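Local coordinates for nucleoporin NUP82 (Chaetomium thermophilum, PDB 5CWW), which probably serves as a structural component of the nuclear pore complex and docking partner for transport factors, this chain being its N-terminal, probably beta-propeller, part, at residues E388-R400 against G488-F502. Residues are numbered along the deposited sequence; the frame is centred on the assembly and turned at random. Where two conformers were deposited one is given.
Sequences ELKDIYVIGEKPR and GWPMFSEDATSPYSF
Tyr393 and Phe492 meet where strands 389-395 and 491-494 run almost parallel, 18° apart with axes 6.5 Å from each other, and no backbone-to-backbone hydrogen bond joins them. Side chains bridge the gap instead. Asp391 sends OD2 to the backbone N of Phe492, 2.7 Å away and nearly straight at 174°, while OD1 takes the N-H of Ile392, so the carboxylate is held by both strands; Arg47 adds a salt bridge to OD2. With CG anti to the backbone N (chi1 173°), Tyr393 reaches across to the second strand: CB packs on Phe492 CD2, CD2 lies over a face of the Phe502 ring, and OH hydrogen-bonds Pro499 O (3.0 Å) on a lone pair in the carbonyl plane. A phenylalanine here would probably leave Pro499 O without its hydroxyl donor and loosen the tie between strand and turn. Farther along, Ile395 lays CG2 over one face of Tyr500, 3.6 Å from CE1, and its CD1 touches Pro499 O. Tyr500 OH is fixed by Leu423 N and shares water 1 with Gly396 O. At the other end Lys390 bends and crosses the indole of Trp489; in one of the two conformers modelled for that indole, CD sits over the six-membered ring, 3.5 Å from its centroid, and NZ makes a cation-pi contact with the five-membered ring. NZ hydrogen-bonds Gly488 O and also Thr433 OG1. The contact joins two consecutive sheets, consistent with neighbouring blades of a propeller: 389-395 is an edge strand of one, paired antiparallel with 427-432, the pairing interrupted by a classic beta bulge where Lys390 and Asp391 both face Leu431, and 491-494 begins the next, beside 501-506. Ile392 touches strands 254-258 and 272-276 of the preceding sheet.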
ATOM      1  N   GLU B 388     -10.750   3.480 -10.538  1.00 55.35           N
ATOM      2  CA  GLU B 388     -10.719   3.211  -9.105  1.00 57.08           C
ATOM      3  C   GLU B 388      -9.997   1.902  -8.788  1.00 55.97           C
ATOM      4  O   GLU B 388     -10.387   0.840  -9.275  1.00 58.33           O
ATOM      5  CB  GLU B 388     -12.148   3.169  -8.557  1.00 60.26           C
ATOM      6  CG  GLU B 388     -12.255   2.854  -7.072  1.00 60.21           C
ATOM      7  CD  GLU B 388     -13.682   2.926  -6.568  1.00 62.71           C
ATOM      8  OE1 GLU B 388     -14.553   2.235  -7.142  1.00 65.24           O
ATOM      9  OE2 GLU B 388     -13.934   3.682  -5.605  1.00 63.81           O
ATOM     10  N   LEU B 389      -8.949   1.984  -7.969  1.00 54.74           N
ATOM     11  CA  LEU B 389      -8.126   0.818  -7.649  1.00 50.64           C
ATOM     12  C   LEU B 389      -8.529   0.191  -6.322  1.00 50.34           C
ATOM     13  O   LEU B 389      -8.988   0.879  -5.407  1.00 51.23           O
ATOM     14  CB  LEU B 389      -6.643   1.196  -7.608  1.00 46.80           C
ATOM     15  CG  LEU B 389      -5.989   1.555  -8.946  1.00 43.78           C
ATOM     16  CD1 LEU B 389      -4.550   1.978  -8.720  1.00 40.73           C
ATOM     17  CD2 LEU B 389      -6.049   0.388  -9.919  1.00 43.35           C
ATOM     18  N   LYS B 390      -8.348  -1.124  -6.229  1.00 49.35           N
ATOM     19  CA  LYS B 390      -8.692  -1.864  -5.021  1.00 47.22           C
ATOM     20  C   LYS B 390      -7.543  -2.735  -4.523  1.00 47.87           C
ATOM     21  O   LYS B 390      -7.524  -3.133  -3.361  1.00 48.65           O
ATOM     22  CB  LYS B 390      -9.935  -2.721  -5.273  1.00 48.88           C
ATOM     23  CG  LYS B 390     -11.224  -1.909  -5.358  1.00 50.79           C
ATOM     24  CD  LYS B 390     -11.621  -1.341  -3.993  1.00 53.62           C
ATOM     25  CE  LYS B 390     -12.601  -0.185  -4.106  1.00 57.38           C
ATOM     26  NZ  LYS B 390     -13.885  -0.600  -4.727  1.00 60.35           N
ATOM     27  N   ASP B 391      -6.586  -3.031  -5.395  1.00 48.98           N
ATOM     28  CA  ASP B 391      -5.408  -3.775  -4.968  1.00 48.40           C
ATOM     29  C   ASP B 391      -4.209  -3.489  -5.856  1.00 47.21           C
ATOM     30  O   ASP B 391      -4.347  -3.009  -6.981  1.00 48.44           O
ATOM     31  CB  ASP B 391      -5.689  -5.278  -4.963  1.00 50.04           C
ATOM     32  CG  ASP B 391      -4.844  -6.029  -3.944  1.00 50.97           C
ATOM     33  OD1 ASP B 391      -3.883  -5.441  -3.404  1.00 50.36           O
ATOM     34  OD2 ASP B 391      -5.132  -7.217  -3.691  1.00 52.31           O
ATOM     35  N   ILE B 392      -3.027  -3.784  -5.328  1.00 44.61           N
ATOM     36  CA  ILE B 392      -1.785  -3.626  -6.065  1.00 44.49           C
ATOM     37  C   ILE B 392      -0.884  -4.815  -5.759  1.00 45.37           C
ATOM     38  O   ILE B 392      -0.825  -5.283  -4.622  1.00 45.49           O
ATOM     39  CB  ILE B 392      -1.071  -2.302  -5.713  1.00 43.72           C
ATOM     40  CG1 ILE B 392       0.215  -2.155  -6.532  1.00 43.68           C
ATOM     41  CG2 ILE B 392      -0.789  -2.221  -4.209  1.00 42.80           C
ATOM     42  CD1 ILE B 392       0.839  -0.777  -6.463  1.00 43.95           C
ATOM     43  N   TYR B 393      -0.200  -5.307  -6.786  1.00 46.36           N
ATOM     44  CA  TYR B 393       0.688  -6.454  -6.649  1.00 45.10           C
ATOM     45  C   TYR B 393       1.914  -6.251  -7.522  1.00 43.99           C
ATOM     46  O   TYR B 393       1.801  -6.107  -8.738  1.00 45.36           O
ATOM     47  CB  TYR B 393      -0.035  -7.745  -7.030  1.00 46.16           C
ATOM     48  CG  TYR B 393       0.863  -8.959  -7.076  1.00 48.08           C
ATOM     49  CD1 TYR B 393       1.349  -9.531  -5.909  1.00 49.06           C
ATOM     50  CD2 TYR B 393       1.216  -9.539  -8.287  1.00 49.70           C
ATOM     51  CE1 TYR B 393       2.168 -10.644  -5.948  1.00 50.43           C
ATOM     52  CE2 TYR B 393       2.032 -10.651  -8.335  1.00 52.10           C
ATOM     53  CZ  TYR B 393       2.506 -11.200  -7.163  1.00 52.85           C
ATOM     54  OH  TYR B 393       3.319 -12.305  -7.210  1.00 54.11           O
ATOM     55  N   VAL B 394       3.082  -6.220  -6.890  1.00 39.23           N
ATOM     56  CA  VAL B 394       4.317  -5.883  -7.581  1.00 40.25           C
ATOM     57  C   VAL B 394       5.296  -7.046  -7.586  1.00 41.88           C
ATOM     58  O   VAL B 394       5.652  -7.583  -6.541  1.00 40.13           O
ATOM     59  CB  VAL B 394       4.998  -4.664  -6.941  1.00 39.42           C
ATOM     60  CG1 VAL B 394       6.256  -4.278  -7.720  1.00 40.45           C
ATOM     61  CG2 VAL B 394       4.029  -3.492  -6.892  1.00 39.83           C
ATOM     62  N   ILE B 395       5.724  -7.429  -8.783  1.00 44.79           N
ATOM     63  CA  ILE B 395       6.762  -8.431  -8.950  1.00 47.41           C
ATOM     64  C   ILE B 395       8.080  -7.703  -9.161  1.00 46.48           C
ATOM     65  O   ILE B 395       8.296  -7.083 -10.204  1.00 48.19           O
ATOM     66  CB  ILE B 395       6.465  -9.364 -10.133  1.00 47.71           C
ATOM     67  CG1 ILE B 395       5.063  -9.960  -9.994  1.00 47.57           C
ATOM     68  CG2 ILE B 395       7.505 -10.474 -10.205  1.00 47.97           C
ATOM     69  CD1 ILE B 395       4.541 -10.602 -11.250  1.00 48.98           C
ATOM     70  N   GLY B 396       8.953  -7.767  -8.164  1.00 43.04           N
ATOM     71  CA  GLY B 396      10.203  -7.036  -8.212  1.00 41.97           C
ATOM     72  C   GLY B 396      11.136  -7.556  -9.287  1.00 44.08           C
ATOM     73  O   GLY B 396      11.113  -8.740  -9.625  1.00 43.83           O
ATOM     74  N   GLU B 397      11.950  -6.658  -9.831  1.00 48.57           N
ATOM     75  CA  GLU B 397      13.021  -7.044 -10.737  1.00 54.83           C
ATOM     76  C   GLU B 397      13.881  -8.102 -10.068  1.00 61.04           C
ATOM     77  O   GLU B 397      14.055  -8.080  -8.849  1.00 56.91           O
ATOM     78  CB  GLU B 397      13.873  -5.835 -11.118  1.00 55.74           C
ATOM     79  CG  GLU B 397      14.432  -5.080  -9.913  1.00 57.47           C
ATOM     80  CD  GLU B 397      15.595  -4.178 -10.264  1.00 61.61           C
ATOM     81  OE1 GLU B 397      16.495  -4.622 -11.006  1.00 63.88           O
ATOM     82  OE2 GLU B 397      15.610  -3.027  -9.789  1.00 61.18           O
ATOM     83  N   LYS B 398      14.417  -9.023 -10.859  1.00 73.65           N
ATOM     84  CA  LYS B 398      15.300 -10.052 -10.328  1.00 87.10           C
ATOM     85  C   LYS B 398      16.738  -9.746 -10.732  1.00 94.42           C
ATOM     86  O   LYS B 398      16.968  -9.181 -11.801  1.00 97.80           O
ATOM     87  CB  LYS B 398      14.878 -11.433 -10.827  1.00 92.40           C
ATOM     88  CG  LYS B 398      13.438 -11.794 -10.480  1.00 95.57           C
ATOM     89  CD  LYS B 398      13.194 -13.299 -10.528  1.00 99.72           C
ATOM     90  CE  LYS B 398      13.804 -14.018  -9.328  1.00101.90           C
ATOM     91  NZ  LYS B 398      13.226 -13.558  -8.031  1.00101.60           N
ATOM     92  N   PRO B 399      17.711 -10.105  -9.875  1.00 97.90           N
ATOM     93  CA  PRO B 399      19.120  -9.856 -10.208  1.00102.65           C
ATOM     94  C   PRO B 399      19.537 -10.504 -11.526  1.00112.22           C
ATOM     95  O   PRO B 399      19.065 -11.592 -11.854  1.00108.68           O
ATOM     96  CB  PRO B 399      19.876 -10.483  -9.032  1.00100.82           C
ATOM     97  CG  PRO B 399      18.902 -10.496  -7.915  1.00 97.76           C
ATOM     98  CD  PRO B 399      17.564 -10.718  -8.544  1.00 97.04           C
ATOM     99  N   ARG B 400      20.412  -9.834 -12.267  1.00119.69           N
ATOM    100  CA  ARG B 400      20.871 -10.336 -13.556  1.00127.51           C
ATOM    101  C   ARG B 400      21.977 -11.369 -13.372  1.00131.54           C
ATOM    102  O   ARG B 400      22.801 -11.254 -12.463  1.00131.98           O
ATOM    103  CB  ARG B 400      21.365  -9.185 -14.433  1.00130.18           C
ATOM    104  CG  ARG B 400      20.386  -8.026 -14.550  1.00128.83           C
ATOM    105  CD  ARG B 400      20.960  -6.901 -15.395  1.00130.06           C
ATOM    106  NE  ARG B 400      20.191  -5.666 -15.264  1.00128.87           N
ATOM    107  CZ  ARG B 400      20.523  -4.511 -15.834  1.00129.60           C
ATOM    108  NH1 ARG B 400      21.617  -4.423 -16.581  1.00131.64           N
ATOM    109  NH2 ARG B 400      19.762  -3.440 -15.656  1.00128.35           N
ATOM    110  N   GLY B 488     -17.361  -3.639  -4.887  1.00 84.70           N
ATOM    111  CA  GLY B 488     -16.625  -4.884  -4.768  1.00 74.66           C
ATOM    112  C   GLY B 488     -15.156  -4.659  -4.463  1.00 68.38           C
ATOM    113  O   GLY B 488     -14.557  -3.684  -4.924  1.00 65.31           O
ATOM    114  N   TRP B 489     -14.584  -5.571  -3.682  0.50 68.37           N
ATOM    115  CA  TRP B 489     -13.175  -5.511  -3.308  0.50 65.89           C
ATOM    116  C   TRP B 489     -12.436  -6.752  -3.795  0.50 65.22           C
ATOM    117  O   TRP B 489     -12.210  -7.688  -3.027  0.50 63.80           O
ATOM    118  CB  TRP B 489     -13.029  -5.377  -1.791  0.50 72.28           C
ATOM    119  CG  TRP B 489     -13.086  -3.965  -1.307  0.50 68.08           C
ATOM    120  CD1 TRP B 489     -14.207  -3.228  -1.053  0.50 77.26           C
ATOM    121  CD2 TRP B 489     -11.972  -3.117  -1.011  0.50 79.34           C
ATOM    122  NE1 TRP B 489     -13.857  -1.971  -0.621  0.50 79.02           N
ATOM    123  CE2 TRP B 489     -12.491  -1.877  -0.587  0.50 71.15           C
ATOM    124  CE3 TRP B 489     -10.584  -3.284  -1.068  0.50 70.19           C
ATOM    125  CZ2 TRP B 489     -11.672  -0.811  -0.220  0.50 79.71           C
ATOM    126  CZ3 TRP B 489      -9.773  -2.225  -0.704  0.50 74.97           C
ATOM    127  CH2 TRP B 489     -10.319  -1.004  -0.284  0.50 74.43           C
ATOM    128  N   PRO B 490     -12.063  -6.771  -5.083  1.00 59.73           N
ATOM    129  CA  PRO B 490     -11.274  -7.898  -5.590  1.00 56.08           C
ATOM    130  C   PRO B 490      -9.848  -7.856  -5.040  1.00 52.16           C
ATOM    131  O   PRO B 490      -9.351  -6.769  -4.742  1.00 49.41           O
ATOM    132  CB  PRO B 490     -11.310  -7.697  -7.108  1.00 57.28           C
ATOM    133  CG  PRO B 490     -11.508  -6.227  -7.288  1.00 58.24           C
ATOM    134  CD  PRO B 490     -12.363  -5.781  -6.135  1.00 60.49           C
ATOM    135  N   MET B 491      -9.208  -9.016  -4.909  1.00 52.14           N
ATOM    136  CA  MET B 491      -7.905  -9.111  -4.252  1.00 52.95           C
ATOM    137  C   MET B 491      -6.885  -9.891  -5.074  1.00 51.49           C
ATOM    138  O   MET B 491      -7.231 -10.864  -5.735  1.00 51.32           O
ATOM    139  CB  MET B 491      -8.056  -9.782  -2.888  1.00 56.08           C
ATOM    140  CG  MET B 491      -9.006  -9.075  -1.939  1.00 58.00           C
ATOM    141  SD  MET B 491      -9.391 -10.097  -0.503  1.00 58.06           S
ATOM    142  CE  MET B 491     -10.534 -11.270  -1.225  1.00 56.79           C
ATOM    143  N   PHE B 492      -5.629  -9.459  -5.016  1.00 49.62           N
ATOM    144  CA  PHE B 492      -4.522 -10.231  -5.573  1.00 49.88           C
ATOM    145  C   PHE B 492      -4.053 -11.287  -4.573  1.00 49.76           C
ATOM    146  O   PHE B 492      -4.154 -11.093  -3.361  1.00 50.80           O
ATOM    147  CB  PHE B 492      -3.344  -9.320  -5.935  1.00 49.42           C
ATOM    148  CG  PHE B 492      -3.483  -8.622  -7.261  1.00 49.95           C
ATOM    149  CD1 PHE B 492      -3.824  -9.324  -8.406  1.00 50.07           C
ATOM    150  CD2 PHE B 492      -3.255  -7.257  -7.362  1.00 50.55           C
ATOM    151  CE1 PHE B 492      -3.941  -8.677  -9.627  1.00 50.47           C
ATOM    152  CE2 PHE B 492      -3.368  -6.606  -8.578  1.00 49.85           C
ATOM    153  CZ  PHE B 492      -3.711  -7.319  -9.714  1.00 51.09           C
ATOM    154  N   SER B 493      -3.547 -12.401  -5.092  1.00 50.11           N
ATOM    155  CA  SER B 493      -2.872 -13.408  -4.276  1.00 51.28           C
ATOM    156  C   SER B 493      -1.679 -13.956  -5.045  1.00 50.78           C
ATOM    157  O   SER B 493      -1.781 -14.207  -6.243  1.00 49.43           O
ATOM    158  CB  SER B 493      -3.819 -14.548  -3.909  1.00 55.59           C
ATOM    159  OG  SER B 493      -4.972 -14.069  -3.247  1.00 56.80           O
ATOM    160  N   GLU B 494      -0.559 -14.157  -4.360  1.00 53.69           N
ATOM    161  CA  GLU B 494       0.636 -14.673  -5.016  1.00 57.68           C
ATOM    162  C   GLU B 494       0.532 -16.182  -5.216  1.00 57.24           C
ATOM    163  O   GLU B 494      -0.119 -16.879  -4.438  1.00 58.70           O
ATOM    164  CB  GLU B 494       1.893 -14.331  -4.211  1.00 65.30           C
ATOM    165  CG  GLU B 494       3.187 -14.800  -4.878  1.00 70.98           C
ATOM    166  CD  GLU B 494       4.436 -14.326  -4.158  1.00 76.03           C
ATOM    167  OE1 GLU B 494       4.311 -13.599  -3.147  1.00 77.83           O
ATOM    168  OE2 GLU B 494       5.547 -14.683  -4.608  1.00 78.46           O
ATOM    169  N   ASP B 495       1.176 -16.676  -6.269  1.00 55.73           N
ATOM    170  CA  ASP B 495       1.263 -18.109  -6.525  1.00 54.68           C
ATOM    171  C   ASP B 495       2.516 -18.678  -5.871  1.00 55.63           C
ATOM    172  O   ASP B 495       3.600 -18.105  -5.982  1.00 55.19           O
ATOM    173  CB  ASP B 495       1.274 -18.388  -8.027  1.00 54.63           C
ATOM    174  CG  ASP B 495       1.365 -19.868  -8.343  1.00 55.14           C
ATOM    175  OD1 ASP B 495       2.495 -20.391  -8.420  1.00 57.22           O
ATOM    176  OD2 ASP B 495       0.304 -20.504  -8.519  1.00 54.93           O
ATOM    177  N   ALA B 496       2.359 -19.807  -5.189  1.00 56.37           N
ATOM    178  CA  ALA B 496       3.444 -20.414  -4.426  1.00 58.88           C
ATOM    179  C   ALA B 496       4.602 -20.913  -5.291  1.00 61.07           C
ATOM    180  O   ALA B 496       5.729 -21.018  -4.808  1.00 62.59           O
ATOM    181  CB  ALA B 496       2.900 -21.561  -3.590  1.00 60.26           C
ATOM    182  N   THR B 497       4.331 -21.222  -6.555  1.00 62.87           N
ATOM    183  CA  THR B 497       5.335 -21.853  -7.415  1.00 65.88           C
ATOM    184  C   THR B 497       6.102 -20.855  -8.281  1.00 65.33           C
ATOM    185  O   THR B 497       7.220 -21.135  -8.709  1.00 68.24           O
ATOM    186  CB  THR B 497       4.700 -22.909  -8.346  1.00 67.32           C
ATOM    187  OG1 THR B 497       3.946 -22.260  -9.379  1.00 65.24           O
ATOM    188  CG2 THR B 497       3.792 -23.848  -7.561  1.00 68.93           C
ATOM    189  N   SER B 498       5.504 -19.697  -8.541  1.00 62.67           N
ATOM    190  CA  SER B 498       6.146 -18.680  -9.371  1.00 61.23           C
ATOM    191  C   SER B 498       5.652 -17.273  -9.041  1.00 60.19           C
ATOM    192  O   SER B 498       4.452 -17.066  -8.877  1.00 55.15           O
ATOM    193  CB  SER B 498       5.896 -18.969 -10.849  1.00 61.99           C
ATOM    194  OG  SER B 498       6.307 -17.875 -11.647  1.00 61.17           O
ATOM    195  N   PRO B 499       6.571 -16.295  -8.950  1.00 66.97           N
ATOM    196  CA  PRO B 499       6.113 -14.923  -8.699  1.00 66.54           C
ATOM    197  C   PRO B 499       5.347 -14.345  -9.887  1.00 58.94           C
ATOM    198  O   PRO B 499       4.561 -13.410  -9.718  1.00 59.86           O
ATOM    199  CB  PRO B 499       7.415 -14.140  -8.474  1.00 70.28           C
ATOM    200  CG  PRO B 499       8.500 -15.162  -8.354  1.00 72.51           C
ATOM    201  CD  PRO B 499       8.035 -16.365  -9.094  1.00 72.70           C
ATOM    202  N   TYR B 500       5.579 -14.904 -11.073  1.00 53.66           N
ATOM    203  CA  TYR B 500       5.015 -14.357 -12.301  1.00 47.58           C
ATOM    204  C   TYR B 500       3.640 -14.935 -12.597  1.00 48.62           C
ATOM    205  O   TYR B 500       3.050 -14.652 -13.637  1.00 48.84           O
ATOM    206  CB  TYR B 500       5.975 -14.599 -13.467  1.00 48.08           C
ATOM    207  CG  TYR B 500       7.258 -13.824 -13.298  1.00 49.93           C
ATOM    208  CD1 TYR B 500       7.304 -12.460 -13.556  1.00 49.82           C
ATOM    209  CD2 TYR B 500       8.413 -14.445 -12.848  1.00 52.55           C
ATOM    210  CE1 TYR B 500       8.471 -11.739 -13.385  1.00 51.19           C
ATOM    211  CE2 TYR B 500       9.585 -13.733 -12.674  1.00 52.99           C
ATOM    212  CZ  TYR B 500       9.608 -12.380 -12.944  1.00 52.42           C
ATOM    213  OH  TYR B 500      10.771 -11.666 -12.770  1.00 53.19           O
ATOM    214  N   SER B 501       3.134 -15.744 -11.672  1.00 50.04           N
ATOM    215  CA  SER B 501       1.735 -16.143 -11.682  1.00 52.28           C
ATOM    216  C   SER B 501       1.070 -15.619 -10.418  1.00 50.65           C
ATOM    217  O   SER B 501       1.726 -15.448  -9.393  1.00 49.95           O
ATOM    218  CB  SER B 501       1.601 -17.665 -11.774  1.00 56.77           C
ATOM    219  OG  SER B 501       2.057 -18.140 -13.030  1.00 59.72           O
ATOM    220  N   PHE B 502      -0.229 -15.356 -10.492  1.00 47.90           N
ATOM    221  CA  PHE B 502      -0.966 -14.851  -9.338  1.00 49.99           C
ATOM    222  C   PHE B 502      -2.465 -15.003  -9.563  1.00 52.44           C
ATOM    223  O   PHE B 502      -2.904 -15.347 -10.664  1.00 54.67           O
ATOM    224  CB  PHE B 502      -0.611 -13.384  -9.060  1.00 49.89           C
ATOM    225  CG  PHE B 502      -0.710 -12.491 -10.265  1.00 50.46           C
ATOM    226  CD1 PHE B 502       0.347 -12.382 -11.153  1.00 50.23           C
ATOM    227  CD2 PHE B 502      -1.857 -11.750 -10.500  1.00 51.71           C
ATOM    228  CE1 PHE B 502       0.258 -11.557 -12.260  1.00 50.67           C
ATOM    229  CE2 PHE B 502      -1.951 -10.923 -11.602  1.00 52.21           C
ATOM    230  CZ  PHE B 502      -0.892 -10.828 -12.485  1.00 51.50           C
TER
HETATM  231  O   HOH W   1      10.105  -8.856 -12.280  1.00 56.59           O